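Local coordinates for protein dihydroxyacetone kinase (Citrobacter freundii, PDB 1UN8) that phosphorylates dihydroxyacetone with ATP, using a divalent metal ion, to give dihydroxyacetone phosphate in the oxidative route of glycerol fermentation, at residues A[253-259]-A[304-310]; A[233-237]-A[271-276]; A[49-53]-A[166-172]. All coordinates share one frame. Numbering follows the deposited sequence.

Interaction 1 of 3, residues A[253-259]-A[304-310]; sequences RLAVMIN and SLTAIVL
Residues 253-259 and 304-310 lie on neighbouring antiparallel strands in the mixed beta-sheet of the second alpha/beta half of the DhaK domain; their axes come within 4.6 Å at 161°. The backbone is extended from Leu254 to Asn259 and from Ser304 to Val309, and the register pairs Leu254 with Val309 through Asn259 with Ser304. Ala255-Ile308, Met257-Thr306 and Asn259-Ser304 are hydrogen-bonded pairs, each closed by two N-H...O bonds of 2.8 to 3.2 Å between the N of each residue and the O of its partner, such as Met257 N to Thr306 O 2.8 Å and Thr306 N to Met257 O 3.0 Å. Leu310 N adds a bond to Arg253 O (3.1 Å). The non-hydrogen-bonded pairs put Leu254, Val256, Ile258, Leu305, Ala307 and Val309 on one face, where Ile258 CG1 meets Leu305 CD2 at 3.9 Å. The other face carries Ala255, Met257, Thr306 and Ile308 against helices 155-167 and 314-319; Ala255 CB and Ile308 CG2 are 3.4 Å apart. Asn259, chi1 t, lies about 8 Å from substrate-binding His61, side chain to side chain; its ND2 also bonds Val295 O. Asn259 ND2 donates to Ser304 OG (chi1 p) at 3.2 Å. Thr306 OG1 hydrogen-bonds Ser188 OG, and water 1 sits 2.8 Å from Ser304 OG, 2.8 Å from Thr306 OG1 and 3.0 Å from Met257 O.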
ATOM      1  N   ARG A 253      12.815   9.594  25.298  1.00 60.00           N
ATOM      2  CA  ARG A 253      11.564   9.326  24.613  1.00 56.75           C
ATOM      3  C   ARG A 253      11.824   9.139  23.119  1.00 55.82           C
ATOM      4  O   ARG A 253      12.837   9.609  22.584  1.00 54.08           O
ATOM      5  CB  ARG A 253      10.567  10.467  24.854  1.00 57.62           C
ATOM      6  CG  ARG A 253      10.290  10.745  26.333  1.00 55.99           C
ATOM      7  CD  ARG A 253      10.045   9.466  27.113  1.00 55.17           C
ATOM      8  NE  ARG A 253       8.794   8.809  26.738  1.00 56.20           N
ATOM      9  CZ  ARG A 253       8.400   7.635  27.227  1.00 55.82           C
ATOM     10  NH1 ARG A 253       9.164   6.999  28.106  1.00 55.37           N
ATOM     11  NH2 ARG A 253       7.246   7.097  26.843  1.00 54.75           N
ATOM     12  N   LEU A 254      10.893   8.456  22.456  1.00 53.80           N
ATOM     13  CA  LEU A 254      11.024   8.145  21.039  1.00 51.48           C
ATOM     14  C   LEU A 254       9.755   8.256  20.210  1.00 50.30           C
ATOM     15  O   LEU A 254       8.644   8.019  20.665  1.00 51.29           O
ATOM     16  CB  LEU A 254      11.522   6.695  20.850  1.00 51.74           C
ATOM     17  CG  LEU A 254      12.811   6.248  21.548  1.00 50.43           C
ATOM     18  CD1 LEU A 254      12.865   4.739  21.659  1.00 49.83           C
ATOM     19  CD2 LEU A 254      14.027   6.760  20.797  1.00 50.37           C
ATOM     20  N   ALA A 255       9.969   8.625  18.971  1.00 47.83           N
ATOM     21  CA  ALA A 255       8.905   8.678  17.984  1.00 45.64           C
ATOM     22  C   ALA A 255       9.282   7.526  17.035  1.00 44.35           C
ATOM     23  O   ALA A 255      10.440   7.442  16.629  1.00 42.62           O
ATOM     24  CB  ALA A 255       8.864  10.007  17.235  1.00 44.98           C
ATOM     25  N   VAL A 256       8.355   6.654  16.668  1.00 43.59           N
ATOM     26  CA  VAL A 256       8.678   5.548  15.775  1.00 42.23           C
ATOM     27  C   VAL A 256       7.811   5.559  14.527  1.00 41.59           C
ATOM     28  O   VAL A 256       6.579   5.663  14.605  1.00 38.92           O
ATOM     29  CB  VAL A 256       8.512   4.181  16.495  1.00 42.30           C
ATOM     30  CG1 VAL A 256       8.612   3.030  15.508  1.00 38.75           C
ATOM     31  CG2 VAL A 256       9.566   4.045  17.587  1.00 42.49           C
ATOM     32  N   MET A 257       8.467   5.453  13.377  1.00 39.73           N
ATOM     33  CA  MET A 257       7.759   5.439  12.113  1.00 40.41           C
ATOM     34  C   MET A 257       7.717   4.032  11.505  1.00 40.72           C
ATOM     35  O   MET A 257       8.758   3.424  11.240  1.00 40.89           O
ATOM     36  CB  MET A 257       8.414   6.411  11.136  1.00 40.36           C
ATOM     37  CG  MET A 257       7.940   6.256   9.705  1.00 40.56           C
ATOM     38  SD  MET A 257       8.554   7.562   8.618  1.00 41.08           S
ATOM     39  CE  MET A 257      10.326   7.408   8.863  1.00 40.06           C
ATOM     40  N   ILE A 258       6.506   3.517  11.310  1.00 39.50           N
ATOM     41  CA  ILE A 258       6.295   2.198  10.706  1.00 36.51           C
ATOM     42  C   ILE A 258       5.973   2.443   9.229  1.00 35.08           C
ATOM     43  O   ILE A 258       4.870   2.864   8.879  1.00 34.17           O
ATOM     44  CB  ILE A 258       5.113   1.460  11.367  1.00 37.26           C
ATOM     45  CG1 ILE A 258       5.317   1.418  12.881  1.00 36.58           C
ATOM     46  CG2 ILE A 258       5.001   0.048  10.826  1.00 33.90           C
ATOM     47  CD1 ILE A 258       4.138   1.926  13.680  1.00 36.67           C
ATOM     48  N   ASN A 259       6.956   2.170   8.386  1.00 34.39           N
ATOM     49  CA  ASN A 259       6.881   2.380   6.951  1.00 34.68           C
ATOM     50  C   ASN A 259       6.678   1.101   6.134  1.00 35.96           C
ATOM     51  O   ASN A 259       7.367   0.098   6.323  1.00 35.72           O
ATOM     52  CB  ASN A 259       8.162   3.081   6.494  1.00 33.59           C
ATOM     53  CG  ASN A 259       8.217   3.296   4.983  1.00 35.54           C
ATOM     54  OD1 ASN A 259       7.374   3.992   4.409  1.00 36.38           O
ATOM     55  ND2 ASN A 259       9.222   2.706   4.334  1.00 33.09           N
ATOM     56  N   SER A 304       9.799  -1.003   7.225  1.00 36.01           N
ATOM     57  CA  SER A 304      10.941  -0.491   7.971  1.00 36.07           C
ATOM     58  C   SER A 304      10.471   0.163   9.249  1.00 36.88           C
ATOM     59  O   SER A 304       9.335   0.620   9.340  1.00 35.40           O
ATOM     60  CB  SER A 304      11.760   0.469   7.107  1.00 36.42           C
ATOM     61  OG  SER A 304      10.997   1.607   6.746  1.00 37.66           O
ATOM     62  N   LEU A 305      11.343   0.164  10.246  1.00 36.82           N
ATOM     63  CA  LEU A 305      11.055   0.785  11.519  1.00 38.23           C
ATOM     64  C   LEU A 305      12.106   1.855  11.756  1.00 39.12           C
ATOM     65  O   LEU A 305      13.306   1.563  11.761  1.00 38.08           O
ATOM     66  CB  LEU A 305      11.116  -0.241  12.639  1.00 38.11           C
ATOM     67  CG  LEU A 305       9.996  -1.268  12.641  1.00 39.84           C
ATOM     68  CD1 LEU A 305      10.274  -2.329  13.697  1.00 38.30           C
ATOM     69  CD2 LEU A 305       8.674  -0.567  12.896  1.00 37.30           C
ATOM     70  N   THR A 306      11.654   3.098  11.920  1.00 40.16           N
ATOM     71  CA  THR A 306      12.562   4.212  12.181  1.00 40.78           C
ATOM     72  C   THR A 306      12.302   4.834  13.549  1.00 42.21           C
ATOM     73  O   THR A 306      11.173   5.216  13.864  1.00 43.20           O
ATOM     74  CB  THR A 306      12.427   5.329  11.150  1.00 38.40           C
ATOM     75  OG1 THR A 306      12.772   4.841   9.856  1.00 38.01           O
ATOM     76  CG2 THR A 306      13.356   6.467  11.505  1.00 39.89           C
ATOM     77  N   ALA A 307      13.350   4.922  14.358  1.00 43.47           N
ATOM     78  CA  ALA A 307      13.252   5.518  15.680  1.00 43.52           C
ATOM     79  C   ALA A 307      14.051   6.817  15.672  1.00 43.74           C
ATOM     80  O   ALA A 307      15.192   6.851  15.210  1.00 42.42           O
ATOM     81  CB  ALA A 307      13.809   4.566  16.733  1.00 41.14           C
ATOM     82  N   ILE A 308      13.423   7.886  16.145  1.00 45.16           N
ATOM     83  CA  ILE A 308      14.072   9.191  16.253  1.00 47.78           C
ATOM     84  C   ILE A 308      14.001   9.625  17.719  1.00 49.33           C
ATOM     85  O   ILE A 308      12.934   9.568  18.337  1.00 48.15           O
ATOM     86  CB  ILE A 308      13.384  10.257  15.381  1.00 46.14           C
ATOM     87  CG1 ILE A 308      14.035  11.607  15.647  1.00 45.04           C
ATOM     88  CG2 ILE A 308      11.884  10.316  15.676  1.00 45.82           C
ATOM     89  CD1 ILE A 308      14.539  12.292  14.397  1.00 47.13           C
ATOM     90  N   VAL A 309      15.139  10.040  18.272  1.00 51.51           N
ATOM     91  CA  VAL A 309      15.210  10.467  19.665  1.00 53.36           C
ATOM     92  C   VAL A 309      14.569  11.831  19.832  1.00 54.24           C
ATOM     93  O   VAL A 309      14.895  12.772  19.114  1.00 54.42           O
ATOM     94  CB  VAL A 309      16.673  10.543  20.152  1.00 54.41           C
ATOM     95  CG1 VAL A 309      16.715  10.982  21.609  1.00 53.42           C
ATOM     96  CG2 VAL A 309      17.346   9.190  19.985  1.00 53.55           C
ATOM     97  N   LEU A 310      13.654  11.940  20.784  1.00 55.86           N
ATOM     98  CA  LEU A 310      12.974  13.201  21.020  1.00 58.78           C
ATOM     99  C   LEU A 310      13.729  14.097  22.001  1.00 61.50           C
ATOM    100  O   LEU A 310      13.359  14.221  23.166  1.00 61.53           O
ATOM    101  CB  LEU A 310      11.560  12.931  21.530  1.00 58.00           C
ATOM    102  CG  LEU A 310      10.685  12.089  20.600  1.00 57.77           C
ATOM    103  CD1 LEU A 310       9.336  11.829  21.256  1.00 56.55           C
ATOM    104  CD2 LEU A 310      10.513  12.813  19.276  1.00 56.54           C
TER
HETATM  105  O   HOH W   1      10.582   3.415   8.812  1.00 41.35           O

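Interaction 2 of 3, residues A[233-237]-A[271-276]; sequences SAQVV and IITREL
Glu275 lies over the first turn of helix 233-247, its CB 3.8 Å from Val237 CB and its carboxylate beside Ser233 and Ala234. Both segments are regular alpha-helix, with Val237 N bonded to Ser233 O (2.9 Å) and Glu275 N to Ile271 O (3.0 Å). The short axes approach to 9.2 Å and cross at -56°; the nearest CA pairs are Ala234-Glu275 (5.6 Å) and Ser233-Ile272 (6.2 Å). Glu275 folds back with chi1 and chi2 both m, which carries OE2 to the hydroxyl of Ser233 (chi1 p): Ser233 OG donates to Glu275 OE2 at 2.6 Å. Ala234 N is also near Glu275 OE2, at 3.1 Å, but its angle is too poor for a hydrogen bond. On its own helix Glu275 OE1 forms a salt bridge with Arg274 NH1 (3.5 Å), and Arg274 NE reaches Asp15 of the second subunit. Beside this polar pair, toward Val237, the contact is apolar. Val237, chi1 t, points at the other helix, its CG2 4.0 Å from Ile272 CG2 and its CG1 3.9 Å from Leu276 N, while Ile272 CD1 lies 3.7 Å from Ser233 CB. Phe5, Asn7 and Val16 of the second subunit pack on Ile272, on Ser233 and Ala234, and on Ile271, placing the crossing at the homodimer interface. Both helices cover the same face of the sheet: Val237 and Ile272 rest on Phe303 of strand 301-309, and Leu276 on Val256 and Ile258 of strand 254-260.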
ATOM      1  N   SER A 233       5.915 -12.558  12.575  1.00 45.97           N
ATOM      2  CA  SER A 233       5.889 -11.134  12.901  1.00 46.35           C
ATOM      3  C   SER A 233       6.538 -10.749  14.235  1.00 45.30           C
ATOM      4  O   SER A 233       7.299  -9.782  14.302  1.00 43.36           O
ATOM      5  CB  SER A 233       4.445 -10.612  12.848  1.00 46.29           C
ATOM      6  OG  SER A 233       3.591 -11.341  13.720  1.00 47.65           O
ATOM      7  N   ALA A 234       6.256 -11.502  15.289  1.00 44.03           N
ATOM      8  CA  ALA A 234       6.824 -11.178  16.588  1.00 45.34           C
ATOM      9  C   ALA A 234       8.341 -11.350  16.636  1.00 46.39           C
ATOM     10  O   ALA A 234       9.071 -10.492  17.147  1.00 46.58           O
ATOM     11  CB  ALA A 234       6.175 -12.029  17.650  1.00 44.92           C
ATOM     12  N   GLN A 235       8.816 -12.466  16.106  1.00 46.56           N
ATOM     13  CA  GLN A 235      10.231 -12.736  16.110  1.00 48.11           C
ATOM     14  C   GLN A 235      10.939 -11.694  15.268  1.00 47.58           C
ATOM     15  O   GLN A 235      11.919 -11.085  15.705  1.00 48.81           O
ATOM     16  CB  GLN A 235      10.490 -14.152  15.587  1.00 51.83           C
ATOM     17  CG  GLN A 235       9.994 -15.234  16.555  1.00 55.69           C
ATOM     18  CD  GLN A 235      10.084 -16.635  15.983  1.00 58.90           C
ATOM     19  OE1 GLN A 235      11.158 -17.082  15.578  1.00 62.15           O
ATOM     20  NE2 GLN A 235       8.954 -17.341  15.953  1.00 59.02           N
ATOM     21  N   VAL A 236      10.430 -11.467  14.067  1.00 46.14           N
ATOM     22  CA  VAL A 236      11.033 -10.480  13.185  1.00 43.47           C
ATOM     23  C   VAL A 236      11.060  -9.084  13.809  1.00 43.05           C
ATOM     24  O   VAL A 236      12.088  -8.421  13.790  1.00 44.19           O
ATOM     25  CB  VAL A 236      10.300 -10.426  11.829  1.00 41.54           C
ATOM     26  CG1 VAL A 236      10.881  -9.323  10.956  1.00 37.97           C
ATOM     27  CG2 VAL A 236      10.424 -11.774  11.136  1.00 39.32           C
ATOM     28  N   VAL A 237       9.948  -8.636  14.377  1.00 41.36           N
ATOM     29  CA  VAL A 237       9.941  -7.309  14.969  1.00 42.49           C
ATOM     30  C   VAL A 237      10.837  -7.184  16.198  1.00 43.25           C
ATOM     31  O   VAL A 237      11.514  -6.166  16.374  1.00 42.24           O
ATOM     32  CB  VAL A 237       8.503  -6.859  15.319  1.00 42.44           C
ATOM     33  CG1 VAL A 237       8.526  -5.602  16.183  1.00 41.50           C
ATOM     34  CG2 VAL A 237       7.750  -6.564  14.041  1.00 42.99           C
ATOM     35  N   ILE A 271      -0.679  -5.935  12.198  1.00 39.70           N
ATOM     36  CA  ILE A 271      -0.061  -6.925  13.065  1.00 39.55           C
ATOM     37  C   ILE A 271       1.326  -6.430  13.464  1.00 39.42           C
ATOM     38  O   ILE A 271       1.714  -6.522  14.626  1.00 38.80           O
ATOM     39  CB  ILE A 271       0.073  -8.275  12.355  1.00 39.16           C
ATOM     40  CG1 ILE A 271      -1.311  -8.791  11.971  1.00 42.95           C
ATOM     41  CG2 ILE A 271       0.773  -9.283  13.258  1.00 39.48           C
ATOM     42  CD1 ILE A 271      -1.288 -10.043  11.093  1.00 43.84           C
ATOM     43  N   ILE A 272       2.069  -5.906  12.495  1.00 38.45           N
ATOM     44  CA  ILE A 272       3.404  -5.406  12.769  1.00 40.17           C
ATOM     45  C   ILE A 272       3.322  -4.292  13.823  1.00 41.32           C
ATOM     46  O   ILE A 272       4.125  -4.225  14.761  1.00 39.01           O
ATOM     47  CB  ILE A 272       4.079  -4.840  11.484  1.00 40.03           C
ATOM     48  CG1 ILE A 272       4.288  -5.958  10.453  1.00 42.01           C
ATOM     49  CG2 ILE A 272       5.403  -4.198  11.843  1.00 37.31           C
ATOM     50  CD1 ILE A 272       4.548  -7.313  11.073  1.00 46.92           C
ATOM     51  N   THR A 273       2.335  -3.421  13.657  1.00 41.94           N
ATOM     52  CA  THR A 273       2.150  -2.325  14.581  1.00 42.64           C
ATOM     53  C   THR A 273       1.893  -2.876  15.980  1.00 43.22           C
ATOM     54  O   THR A 273       2.380  -2.336  16.970  1.00 43.36           O
ATOM     55  CB  THR A 273       0.984  -1.437  14.141  1.00 41.98           C
ATOM     56  OG1 THR A 273       1.292  -0.843  12.873  1.00 43.37           O
ATOM     57  CG2 THR A 273       0.735  -0.343  15.169  1.00 42.20           C
ATOM     58  N   ARG A 274       1.136  -3.959  16.065  1.00 43.88           N
ATOM     59  CA  ARG A 274       0.854  -4.547  17.361  1.00 47.61           C
ATOM     60  C   ARG A 274       2.118  -5.109  18.008  1.00 48.43           C
ATOM     61  O   ARG A 274       2.314  -4.975  19.212  1.00 49.14           O
ATOM     62  CB  ARG A 274      -0.177  -5.669  17.233  1.00 49.54           C
ATOM     63  CG  ARG A 274      -0.427  -6.409  18.543  1.00 51.67           C
ATOM     64  CD  ARG A 274      -1.249  -7.652  18.312  1.00 55.08           C
ATOM     65  NE  ARG A 274      -1.379  -8.467  19.514  1.00 58.92           N
ATOM     66  CZ  ARG A 274      -0.352  -9.008  20.165  1.00 61.40           C
ATOM     67  NH1 ARG A 274       0.893  -8.819  19.734  1.00 61.74           N
ATOM     68  NH2 ARG A 274      -0.568  -9.749  21.244  1.00 62.10           N
ATOM     69  N   GLU A 275       2.955  -5.755  17.202  1.00 48.63           N
ATOM     70  CA  GLU A 275       4.195  -6.339  17.690  1.00 49.07           C
ATOM     71  C   GLU A 275       5.084  -5.247  18.277  1.00 49.16           C
ATOM     72  O   GLU A 275       5.624  -5.396  19.378  1.00 47.37           O
ATOM     73  CB  GLU A 275       4.932  -7.060  16.549  1.00 50.67           C
ATOM     74  CG  GLU A 275       4.102  -8.111  15.819  1.00 51.44           C
ATOM     75  CD  GLU A 275       3.775  -9.318  16.680  1.00 53.25           C
ATOM     76  OE1 GLU A 275       3.820  -9.207  17.925  1.00 55.30           O
ATOM     77  OE2 GLU A 275       3.459 -10.383  16.114  1.00 53.57           O
ATOM     78  N   LEU A 276       5.227  -4.150  17.539  1.00 49.45           N
ATOM     79  CA  LEU A 276       6.042  -3.034  17.986  1.00 49.83           C
ATOM     80  C   LEU A 276       5.543  -2.518  19.322  1.00 50.71           C
ATOM     81  O   LEU A 276       6.332  -2.226  20.212  1.00 51.94           O
ATOM     82  CB  LEU A 276       6.006  -1.888  16.977  1.00 48.31           C
ATOM     83  CG  LEU A 276       6.761  -0.642  17.462  1.00 48.78           C
ATOM     84  CD1 LEU A 276       8.263  -0.846  17.317  1.00 46.61           C
ATOM     85  CD2 LEU A 276       6.331   0.560  16.667  1.00 46.85           C
TER

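Interaction 3 of 3, residues A[49-53]-A[166-172]; sequences NNVAV and AERGYNL
Val51, Asn50 and Ala166 carry most of this contact, where the chain entering strand 52-59 crosses the end of helix 155-167 and the turn after it. The first segment is extended from Asn50 onward; the nearest CA pairs are Asn50-Gly169 (5.1 Å) and Val51-Ala166 (5.2 Å). Val51, chi1 t, points into the bend of 166-172: its CG2 lies 3.7 Å from Tyr170 O and 3.5 Å from Leu172 N, and its CG1 4.0 Å from Leu172 CD1. Ala166 CB points at 49-53, 3.4 Å from Val51 O and 3.7 Å from Val53 CG2. Asn50, chi1 m, lays its amide over the helix end, with ND2 3.0 Å from Glu167 O and OD1 3.0 Å from Gly169 CA. Glu167 OE1 forms a salt bridge with Arg43. Gly169, at phi 63° and psi 9°, reverses the chain and bonds Ala166 O through its N (3.2 Å). Asn171 then N-caps helix 172-184 by bonding Thr174 N through OD1. Closing helix 155-167 in this way, with Gly169 as C-prime residue and Tyr170 N bonded to Phe165 O, is a Schellman motif, here set against the start of strand 52-59, an inner strand of the DhaK domain's other mixed sheet.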
ATOM      1  N   ASN A  49      12.127  34.094   0.416  1.00 59.43           N
ATOM      2  CA  ASN A  49      12.680  34.842   1.539  1.00 60.45           C
ATOM      3  C   ASN A  49      13.180  33.840   2.559  1.00 60.25           C
ATOM      4  O   ASN A  49      14.098  34.123   3.326  1.00 60.49           O
ATOM      5  CB  ASN A  49      11.627  35.755   2.181  1.00 62.81           C
ATOM      6  CG  ASN A  49      11.319  36.965   1.335  1.00 63.79           C
ATOM      7  OD1 ASN A  49      12.230  37.596   0.790  1.00 64.17           O
ATOM      8  ND2 ASN A  49      10.036  37.303   1.221  1.00 63.48           N
ATOM      9  N   ASN A  50      12.554  32.666   2.570  1.00 59.82           N
ATOM     10  CA  ASN A  50      12.960  31.599   3.470  1.00 58.80           C
ATOM     11  C   ASN A  50      13.957  30.693   2.768  1.00 57.22           C
ATOM     12  O   ASN A  50      14.082  30.714   1.540  1.00 57.14           O
ATOM     13  CB  ASN A  50      11.756  30.774   3.923  1.00 60.34           C
ATOM     14  CG  ASN A  50      10.942  31.474   4.997  1.00 63.52           C
ATOM     15  OD1 ASN A  50      11.496  32.185   5.846  1.00 64.12           O
ATOM     16  ND2 ASN A  50       9.625  31.263   4.983  1.00 63.35           N
ATOM     17  N   VAL A  51      14.682  29.906   3.549  1.00 56.10           N
ATOM     18  CA  VAL A  51      15.663  28.994   2.984  1.00 54.35           C
ATOM     19  C   VAL A  51      14.962  27.851   2.267  1.00 52.34           C
ATOM     20  O   VAL A  51      13.992  27.292   2.768  1.00 51.93           O
ATOM     21  CB  VAL A  51      16.579  28.413   4.078  1.00 55.26           C
ATOM     22  CG1 VAL A  51      17.408  27.266   3.509  1.00 56.27           C
ATOM     23  CG2 VAL A  51      17.495  29.511   4.623  1.00 54.56           C
ATOM     24  N   ALA A  52      15.449  27.519   1.081  1.00 50.02           N
ATOM     25  CA  ALA A  52      14.871  26.433   0.314  1.00 49.64           C
ATOM     26  C   ALA A  52      15.438  25.084   0.768  1.00 49.12           C
ATOM     27  O   ALA A  52      16.641  24.951   1.014  1.00 48.76           O
ATOM     28  CB  ALA A  52      15.154  26.645  -1.174  1.00 48.87           C
ATOM     29  N   VAL A  53      14.566  24.089   0.892  1.00 47.54           N
ATOM     30  CA  VAL A  53      14.987  22.746   1.273  1.00 44.70           C
ATOM     31  C   VAL A  53      14.686  21.821   0.088  1.00 44.02           C
ATOM     32  O   VAL A  53      13.535  21.406  -0.109  1.00 42.39           O
ATOM     33  CB  VAL A  53      14.215  22.246   2.514  1.00 44.90           C
ATOM     34  CG1 VAL A  53      14.697  20.866   2.928  1.00 43.31           C
ATOM     35  CG2 VAL A  53      14.374  23.230   3.667  1.00 42.64           C
ATOM     36  N   ALA A 166      13.207  26.140   8.327  1.00 56.60           N
ATOM     37  CA  ALA A 166      13.231  26.911   7.087  1.00 57.44           C
ATOM     38  C   ALA A 166      11.990  27.786   6.905  1.00 58.65           C
ATOM     39  O   ALA A 166      12.107  28.945   6.500  1.00 59.48           O
ATOM     40  CB  ALA A 166      13.394  25.984   5.890  1.00 56.38           C
ATOM     41  N   GLU A 167      10.811  27.236   7.194  1.00 59.21           N
ATOM     42  CA  GLU A 167       9.564  27.988   7.047  1.00 60.59           C
ATOM     43  C   GLU A 167       9.501  29.168   7.996  1.00 60.02           C
ATOM     44  O   GLU A 167       8.934  30.208   7.670  1.00 60.87           O
ATOM     45  CB  GLU A 167       8.348  27.085   7.294  1.00 61.14           C
ATOM     46  CG  GLU A 167       7.989  26.206   6.108  1.00 63.55           C
ATOM     47  CD  GLU A 167       7.300  26.972   4.992  1.00 64.03           C
ATOM     48  OE1 GLU A 167       7.300  26.479   3.837  1.00 62.85           O
ATOM     49  OE2 GLU A 167       6.744  28.057   5.277  1.00 64.82           O
ATOM     50  N   ARG A 168      10.100  28.996   9.169  1.00 58.96           N
ATOM     51  CA  ARG A 168      10.109  30.025  10.190  1.00 59.05           C
ATOM     52  C   ARG A 168      11.257  31.018  10.055  1.00 59.44           C
ATOM     53  O   ARG A 168      11.695  31.612  11.032  1.00 60.16           O
ATOM     54  CB  ARG A 168      10.105  29.359  11.564  1.00 58.03           C
ATOM     55  CG  ARG A 168       8.822  28.586  11.778  1.00 57.65           C
ATOM     56  CD  ARG A 168       8.781  27.763  13.047  1.00 57.37           C
ATOM     57  NE  ARG A 168       7.443  27.203  13.225  1.00 58.22           N
ATOM     58  CZ  ARG A 168       6.867  26.344  12.383  1.00 59.06           C
ATOM     59  NH1 ARG A 168       7.514  25.926  11.298  1.00 58.03           N
ATOM     60  NH2 ARG A 168       5.628  25.922  12.615  1.00 59.61           N
ATOM     61  N   GLY A 169      11.735  31.182   8.826  1.00 59.70           N
ATOM     62  CA  GLY A 169      12.791  32.129   8.539  1.00 59.63           C
ATOM     63  C   GLY A 169      14.175  31.977   9.141  1.00 60.46           C
ATOM     64  O   GLY A 169      14.987  32.901   9.016  1.00 60.92           O
ATOM     65  N   TYR A 170      14.475  30.856   9.794  1.00 59.49           N
ATOM     66  CA  TYR A 170      15.815  30.703  10.350  1.00 58.60           C
ATOM     67  C   TYR A 170      16.825  30.665   9.206  1.00 58.41           C
ATOM     68  O   TYR A 170      16.474  30.360   8.072  1.00 58.71           O
ATOM     69  CB  TYR A 170      15.920  29.433  11.178  1.00 58.46           C
ATOM     70  CG  TYR A 170      15.155  29.475  12.481  1.00 57.74           C
ATOM     71  CD1 TYR A 170      13.777  29.269  12.507  1.00 58.03           C
ATOM     72  CD2 TYR A 170      15.822  29.684  13.696  1.00 57.74           C
ATOM     73  CE1 TYR A 170      13.073  29.260  13.717  1.00 59.63           C
ATOM     74  CE2 TYR A 170      15.140  29.681  14.910  1.00 58.05           C
ATOM     75  CZ  TYR A 170      13.761  29.464  14.920  1.00 61.16           C
ATOM     76  OH  TYR A 170      13.077  29.432  16.125  1.00 60.76           O
ATOM     77  N   ASN A 171      18.082  30.977   9.493  1.00 59.04           N
ATOM     78  CA  ASN A 171      19.092  31.000   8.437  1.00 59.98           C
ATOM     79  C   ASN A 171      19.608  29.623   8.028  1.00 59.58           C
ATOM     80  O   ASN A 171      19.495  28.648   8.779  1.00 59.72           O
ATOM     81  CB  ASN A 171      20.277  31.891   8.846  1.00 61.03           C
ATOM     82  CG  ASN A 171      20.976  31.400  10.109  1.00 62.75           C
ATOM     83  OD1 ASN A 171      21.465  30.269  10.164  1.00 64.81           O
ATOM     84  ND2 ASN A 171      21.030  32.249  11.129  1.00 62.01           N
ATOM     85  N   LEU A 172      20.181  29.566   6.830  1.00 57.88           N
ATOM     86  CA  LEU A 172      20.730  28.335   6.282  1.00 58.06           C
ATOM     87  C   LEU A 172      21.534  27.553   7.309  1.00 58.48           C
ATOM     88  O   LEU A 172      21.309  26.364   7.522  1.00 59.09           O
ATOM     89  CB  LEU A 172      21.621  28.660   5.086  1.00 56.22           C
ATOM     90  CG  LEU A 172      22.283  27.488   4.365  1.00 56.07           C
ATOM     91  CD1 LEU A 172      21.244  26.417   4.058  1.00 55.98           C
ATOM     92  CD2 LEU A 172      22.935  27.989   3.079  1.00 55.35           C
TER

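How the interactions relate
All three contacts belong to the DhaK domain. Interactions 1 and 2 form a continuous core: helix 233-247, strand 254-260 and helix 266-277 follow one another in the chain, and Val256 CG1 meets Leu276 CD2 at 3.6 Å. Interaction 1 is held mainly by backbone hydrogen bonds inside a sheet, whereas interaction 2 relies on side chains, a serine-glutamate hydrogen bond next to an apolar patch, and its outer side meets the second subunit. Interaction 3 is only partly buried, and its centre lies about 25 Å from that of interaction 1 and about 39 Å from that of interaction 2. It joins a strand of the other sheet to a helix end, yet helix 155-167 also packs on Met257, Thr306 and Ile308 of interaction 1.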